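Local coordinates for protein endoribonuclease AbiQ (Lactococcus lactis, PDB 4GLK) that cleaves RNA as the toxic endoribonuclease of a type III toxin-antitoxin system and is neutralised by its cognate antitoxin RNA, AntiQ, at residues Lys111-Met114 with Met115-Gln118; Val136-Lys139 with Ala140-Lys144. The protein carries 1 engineered substitution. All coordinates share one frame; numbering follows the deposited sequence.

Contact 1: residues Lys111-Met114 with Met115-Gln118; sequences KHKM and MQKQ
Met114 lays its methyl group over the end of Gln118, one helical turn further along helix 110-124. CE is at nearly even range of the carboxamide, 3.5 Å from Gln118 OE1 and 3.6 Å from Gln118 NE2, so the methyl sits over the amide face in van der Waals contact; Gln118 NE2 makes a weak hydrogen bond to Leu84 O. The Met114 chain leaves with CG opposite the backbone N (chi1 -175°) and then bends at its last two torsions, which carries CE back toward the glutamine. Met115 turns the other way: CG runs back along the helix to 3.3 Å from Lys111 O, and SD lies obliquely off the His112 ring, 5.1 Å from its centroid. The two methionines also touch, Met114 CE to Met115 CG at 4.3 Å. Beneath them the backbone repeats the alpha-helical bond, with Gln116 N to His112 O at 3.0 Å and Gln118 N to Met114 O at 2.9 Å. Both methionines and Gln118 face strand 45-52, touching Leu50 and Ser52, while Lys117 reaches Glu76 in a salt bridge and Lys113 bonds to Leu107 O. The inward side is thus a mainly apolar thioether surface, where the amide meets a methyl by dispersion with its NH2 turned to Leu84, and His112 ND1, covered by this contact, has no partner in the model.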
ATOM      1  N   LYS A 111      11.658  15.079   5.256  1.00 45.03           N
ATOM      2  CA  LYS A 111      10.764  13.923   5.342  1.00 44.17           C
ATOM      3  C   LYS A 111       9.980  13.817   4.023  1.00 44.08           C
ATOM      4  O   LYS A 111       9.948  12.761   3.394  1.00 42.00           O
ATOM      5  CB  LYS A 111       9.778  14.152   6.511  1.00 47.58           C
ATOM      6  CG  LYS A 111       9.234  12.904   7.193  1.00 68.05           C
ATOM      7  CD  LYS A 111       8.088  13.285   8.141  1.00 81.62           C
ATOM      8  CE  LYS A 111       8.318  12.860   9.572  1.00 98.51           C
ATOM      9  NZ  LYS A 111       7.559  11.623   9.907  1.00109.50           N
ATOM     10  N   HIS A 112       9.372  14.937   3.606  1.00 40.15           N
ATOM     11  CA  HIS A 112       8.564  15.046   2.397  1.00 39.80           C
ATOM     12  C   HIS A 112       9.420  15.071   1.145  1.00 41.61           C
ATOM     13  O   HIS A 112       8.970  14.597   0.108  1.00 39.61           O
ATOM     14  CB  HIS A 112       7.639  16.262   2.478  1.00 40.75           C
ATOM     15  CG  HIS A 112       6.595  16.168   3.554  1.00 44.23           C
ATOM     16  ND1 HIS A 112       6.586  15.135   4.481  1.00 46.33           N
ATOM     17  CD2 HIS A 112       5.562  16.996   3.819  1.00 46.11           C
ATOM     18  CE1 HIS A 112       5.556  15.370   5.272  1.00 46.03           C
ATOM     19  NE2 HIS A 112       4.904  16.478   4.908  1.00 46.41           N
ATOM     20  N   LYS A 113      10.653  15.599   1.248  1.00 39.03           N
ATOM     21  CA  LYS A 113      11.639  15.649   0.161  1.00 39.76           C
ATOM     22  C   LYS A 113      12.046  14.206  -0.237  1.00 43.11           C
ATOM     23  O   LYS A 113      12.283  13.926  -1.411  1.00 42.69           O
ATOM     24  CB  LYS A 113      12.865  16.466   0.601  1.00 42.79           C
ATOM     25  CG  LYS A 113      13.614  17.123  -0.554  1.00 61.18           C
ATOM     26  CD  LYS A 113      14.697  18.073  -0.044  1.00 76.02           C
ATOM     27  CE  LYS A 113      14.447  19.506  -0.454  1.00 91.44           C
ATOM     28  NZ  LYS A 113      14.322  20.407   0.725  1.00100.73           N
ATOM     29  N   MET A 114      12.094  13.302   0.751  1.00 40.94           N
ATOM     30  CA  MET A 114      12.392  11.887   0.592  1.00 41.97           C
ATOM     31  C   MET A 114      11.160  11.178   0.017  1.00 41.03           C
ATOM     32  O   MET A 114      11.305  10.281  -0.820  1.00 39.17           O
ATOM     33  CB  MET A 114      12.799  11.288   1.941  1.00 46.26           C
ATOM     34  CG  MET A 114      13.242   9.837   1.858  1.00 52.75           C
ATOM     35  SD  MET A 114      12.645   8.860   3.256  1.00 60.17           S
ATOM     36  CE  MET A 114      10.891   8.936   3.001  1.00 56.68           C
ATOM     37  N   MET A 115       9.943  11.597   0.436  1.00 36.19           N
ATOM     38  CA  MET A 115       8.703  11.031  -0.108  1.00 34.65           C
ATOM     39  C   MET A 115       8.632  11.308  -1.606  1.00 34.53           C
ATOM     40  O   MET A 115       8.334  10.400  -2.373  1.00 34.21           O
ATOM     41  CB  MET A 115       7.474  11.585   0.592  1.00 37.78           C
ATOM     42  CG  MET A 115       7.372  11.147   2.021  1.00 43.63           C
ATOM     43  SD  MET A 115       5.674  11.226   2.585  1.00 50.81           S
ATOM     44  CE  MET A 115       5.151   9.544   2.181  1.00 48.13           C
ATOM     45  N   GLN A 116       8.992  12.534  -2.025  1.00 29.45           N
ATOM     46  CA  GLN A 116       9.018  12.951  -3.425  1.00 29.28           C
ATOM     47  C   GLN A 116       9.881  11.954  -4.222  1.00 33.38           C
ATOM     48  O   GLN A 116       9.418  11.407  -5.228  1.00 32.98           O
ATOM     49  CB  GLN A 116       9.561  14.390  -3.515  1.00 31.00           C
ATOM     50  CG  GLN A 116       9.578  15.012  -4.919  1.00 56.70           C
ATOM     51  CD  GLN A 116      10.333  16.333  -5.010  1.00 84.52           C
ATOM     52  OE1 GLN A 116      10.009  17.192  -5.834  1.00 83.15           O
ATOM     53  NE2 GLN A 116      11.382  16.520  -4.209  1.00 79.72           N
ATOM     54  N   LYS A 117      11.094  11.651  -3.692  1.00 28.97           N
ATOM     55  CA  LYS A 117      12.075  10.720  -4.257  1.00 28.55           C
ATOM     56  C   LYS A 117      11.502   9.309  -4.353  1.00 29.16           C
ATOM     57  O   LYS A 117      11.710   8.648  -5.366  1.00 26.92           O
ATOM     58  CB  LYS A 117      13.379  10.735  -3.436  1.00 31.74           C
ATOM     59  CG  LYS A 117      14.144  12.044  -3.576  1.00 44.63           C
ATOM     60  CD  LYS A 117      15.354  12.098  -2.666  1.00 54.46           C
ATOM     61  CE  LYS A 117      16.216  13.305  -2.969  1.00 65.93           C
ATOM     62  NZ  LYS A 117      16.816  13.244  -4.336  1.00 67.22           N
ATOM     63  N   GLN A 118      10.762   8.862  -3.316  1.00 24.94           N
ATOM     64  CA  GLN A 118      10.096   7.551  -3.317  1.00 24.74           C
ATOM     65  C   GLN A 118       9.066   7.447  -4.455  1.00 27.38           C
ATOM     66  O   GLN A 118       8.978   6.400  -5.092  1.00 26.49           O
ATOM     67  CB  GLN A 118       9.377   7.297  -1.994  1.00 25.74           C
ATOM     68  CG  GLN A 118      10.304   7.069  -0.807  1.00 37.71           C
ATOM     69  CD  GLN A 118       9.509   6.932   0.465  1.00 46.47           C
ATOM     70  OE1 GLN A 118       8.569   7.696   0.736  1.00 39.55           O
ATOM     71  NE2 GLN A 118       9.889   5.975   1.286  1.00 37.55           N
TER

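Contact 2: residues Val136-Lys139 with Ala140-Lys144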
ATOM      1  N   VAL A 136       0.060 -10.866  -6.067  1.00 20.95           N
ATOM      2  CA  VAL A 136      -0.348 -10.977  -4.649  1.00 21.36           C
ATOM      3  C   VAL A 136      -1.880 -11.209  -4.541  1.00 25.78           C
ATOM      4  O   VAL A 136      -2.324 -12.095  -3.802  1.00 25.35           O
ATOM      5  CB  VAL A 136       0.136  -9.737  -3.838  1.00 23.57           C
ATOM      6  CG1 VAL A 136      -0.408  -9.753  -2.422  1.00 22.68           C
ATOM      7  CG2 VAL A 136       1.664  -9.663  -3.816  1.00 23.03           C
ATOM      8  N   TYR A 137      -2.662 -10.432  -5.305  1.00 21.47           N
ATOM      9  CA  TYR A 137      -4.133 -10.527  -5.326  1.00 20.90           C
ATOM     10  C   TYR A 137      -4.603 -11.923  -5.735  1.00 24.18           C
ATOM     11  O   TYR A 137      -5.353 -12.551  -4.988  1.00 22.75           O
ATOM     12  CB  TYR A 137      -4.719  -9.466  -6.258  1.00 21.93           C
ATOM     13  CG  TYR A 137      -6.227  -9.364  -6.222  1.00 25.95           C
ATOM     14  CD1 TYR A 137      -6.870  -8.594  -5.258  1.00 27.73           C
ATOM     15  CD2 TYR A 137      -7.013 -10.002  -7.178  1.00 27.53           C
ATOM     16  CE1 TYR A 137      -8.257  -8.466  -5.243  1.00 29.20           C
ATOM     17  CE2 TYR A 137      -8.403  -9.878  -7.174  1.00 28.43           C
ATOM     18  CZ  TYR A 137      -9.019  -9.116  -6.200  1.00 34.16           C
ATOM     19  OH  TYR A 137     -10.385  -8.992  -6.185  1.00 37.46           O
ATOM     20  N   ARG A 138      -4.113 -12.426  -6.880  1.00 21.29           N
ATOM     21  CA  ARG A 138      -4.488 -13.726  -7.426  1.00 21.78           C
ATOM     22  C   ARG A 138      -4.040 -14.884  -6.542  1.00 27.68           C
ATOM     23  O   ARG A 138      -4.846 -15.778  -6.260  1.00 28.04           O
ATOM     24  CB  ARG A 138      -3.963 -13.897  -8.856  1.00 19.65           C
ATOM     25  CG  ARG A 138      -4.582 -12.930  -9.859  1.00 19.53           C
ATOM     26  CD  ARG A 138      -4.128 -13.308 -11.249  1.00 28.64           C
ATOM     27  NE  ARG A 138      -4.290 -12.229 -12.230  1.00 31.01           N
ATOM     28  CZ  ARG A 138      -5.057 -12.312 -13.309  1.00 56.25           C
ATOM     29  NH1 ARG A 138      -5.790 -13.394 -13.535  1.00 57.64           N
ATOM     30  NH2 ARG A 138      -5.116 -11.299 -14.162  1.00 47.53           N
ATOM     31  N   LYS A 139      -2.782 -14.862  -6.086  1.00 23.19           N
ATOM     32  CA  LYS A 139      -2.244 -15.928  -5.215  1.00 24.52           C
ATOM     33  C   LYS A 139      -3.008 -16.030  -3.894  1.00 29.83           C
ATOM     34  O   LYS A 139      -3.318 -17.135  -3.464  1.00 30.82           O
ATOM     35  CB  LYS A 139      -0.741 -15.730  -4.960  1.00 26.08           C
ATOM     36  CG  LYS A 139       0.126 -15.978  -6.199  1.00 31.15           C
ATOM     37  CD  LYS A 139       0.789 -17.341  -6.183  1.00 29.73           C
ATOM     38  CE  LYS A 139       1.483 -17.652  -7.482  1.00 38.86           C
ATOM     39  NZ  LYS A 139       2.026 -19.037  -7.484  1.00 49.05           N
ATOM     40  N   ALA A 140      -3.370 -14.888  -3.290  1.00 27.07           N
ATOM     41  CA  ALA A 140      -4.110 -14.899  -2.010  1.00 27.19           C
ATOM     42  C   ALA A 140      -5.618 -15.160  -2.128  1.00 34.39           C
ATOM     43  O   ALA A 140      -6.179 -15.901  -1.315  1.00 33.77           O
ATOM     44  CB  ALA A 140      -3.873 -13.596  -1.256  1.00 26.92           C
ATOM     45  N   ALA A 141      -6.279 -14.491  -3.089  1.00 32.73           N
ATOM     46  CA  ALA A 141      -7.732 -14.549  -3.255  1.00 32.85           C
ATOM     47  C   ALA A 141      -8.273 -15.591  -4.216  1.00 38.37           C
ATOM     48  O   ALA A 141      -9.393 -16.065  -4.014  1.00 39.35           O
ATOM     49  CB  ALA A 141      -8.248 -13.172  -3.633  1.00 33.62           C
ATOM     50  N   HIS A 142      -7.519 -15.955  -5.261  1.00 34.67           N
ATOM     51  CA  HIS A 142      -8.000 -16.913  -6.257  1.00 35.47           C
ATOM     52  C   HIS A 142      -7.341 -18.291  -6.144  1.00 41.92           C
ATOM     53  O   HIS A 142      -8.038 -19.302  -6.194  1.00 41.44           O
ATOM     54  CB  HIS A 142      -7.834 -16.353  -7.682  1.00 36.68           C
ATOM     55  CG  HIS A 142      -8.618 -15.095  -7.962  1.00 40.76           C
ATOM     56  ND1 HIS A 142      -8.389 -14.363  -9.100  1.00 42.99           N
ATOM     57  CD2 HIS A 142      -9.601 -14.493  -7.260  1.00 43.19           C
ATOM     58  CE1 HIS A 142      -9.229 -13.338  -9.063  1.00 42.72           C
ATOM     59  NE2 HIS A 142      -9.976 -13.384  -7.961  1.00 43.02           N
ATOM     60  N   GLU A 143      -6.006 -18.319  -6.020  1.00 37.14           N
ATOM     61  CA  GLU A 143      -5.219 -19.540  -5.933  1.00 37.31           C
ATOM     62  C   GLU A 143      -5.240 -20.096  -4.524  1.00 43.07           C
ATOM     63  O   GLU A 143      -5.126 -21.311  -4.353  1.00 42.90           O
ATOM     64  CB  GLU A 143      -3.769 -19.260  -6.338  1.00 38.77           C
ATOM     65  CG  GLU A 143      -3.082 -20.397  -7.038  1.00 52.20           C
ATOM     66  CD  GLU A 143      -1.681 -20.114  -7.549  1.00 74.13           C
ATOM     67  OE1 GLU A 143      -0.819 -21.007  -7.420  1.00 70.87           O
ATOM     68  OE2 GLU A 143      -1.443 -19.030  -8.125  1.00 69.95           O
ATOM     69  N   LYS A 144      -5.360 -19.210  -3.516  1.00 41.37           N
ATOM     70  CA  LYS A 144      -5.359 -19.579  -2.103  1.00 41.66           C
ATOM     71  C   LYS A 144      -4.013 -20.239  -1.706  1.00 45.44           C
ATOM     72  O   LYS A 144      -3.980 -21.114  -0.844  1.00 45.34           O
ATOM     73  CB  LYS A 144      -6.594 -20.448  -1.745  1.00 44.43           C
ATOM     74  CG  LYS A 144      -7.708 -19.737  -0.952  1.00 55.56           C
ATOM     75  CD  LYS A 144      -8.673 -18.806  -1.731  1.00 65.22           C
ATOM     76  CE  LYS A 144      -9.235 -19.372  -3.015  1.00 82.46           C
ATOM     77  NZ  LYS A 144      -9.972 -20.664  -2.842  1.00 92.24           N
TER
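This is a local contact within the last turns of helix 126-143, where the helix widens into a pi-type turn before the chain leaves it at Lys144. The first bonds are ordinary i to i+4 ones, Ala140 N to Val136 O and Ala141 N to Tyr137 O. Arg138 O then takes two donors: His142 N at 2.9 Å, well bent at the hydrogen (144°), and Glu143 N at 2.8 Å, much straighter (167°). The second of these spans five residues and makes the turn wide. Among the side chains, Tyr137 and His142 form an offset edge-to-face pair, the tyrosine edge directed at the imidazole face with the planes at 79°. Tyr137 CE2 leads, 3.9 Å from His142 NE2; the phenol gets there because its side chain leaves beside the carbonyl carbon, and its OH is bonded to Glu159 and Lys156 of helix 155-166. Further round the helix, Lys139 and Glu143 run side by side in the same direction. Their salt bridge is long, Lys139 NZ to Glu143 OE1 at 3.5 Å, and its hydrogen bond weak; the last two lysine methylenes, CD and CE, lie closer to Glu143 OE2 than NZ does, and NZ has a second, weak ion pair with Asp145. Arg138 instead sends its guanidinium back to Glu134. Val136 and Ala140 pack on Phe155, so the inner side of this helix lies against helix 155-166. A carbonyl shared by i+4 and i+5 donors, then a residue of positive phi, is a common alpha-helix ending, here closing helix 126-143 before helix 146-151.

How the contacts relate
Contact 1 comes first along the chain, in helix 110-124, and contact 2 closes the helix that follows, 126-143. Their centres lie 32 Å apart on opposite sides of the chain's centre, with nearest atoms about 18 Å apart, so neither touches the other. What they share is the antiparallel sheet: Met114, Met115 and Gln118 touch strand 45-52, whereas Val136 and Tyr137 reach strand 79-94, its neighbour. Contact 2 also meets the C-terminal helices 146-151 and 155-166. The two consecutive helices therefore carry the chain from one side of the ToxN-type fold to the other and bring it to the C-terminal helices, which pack on contact 2.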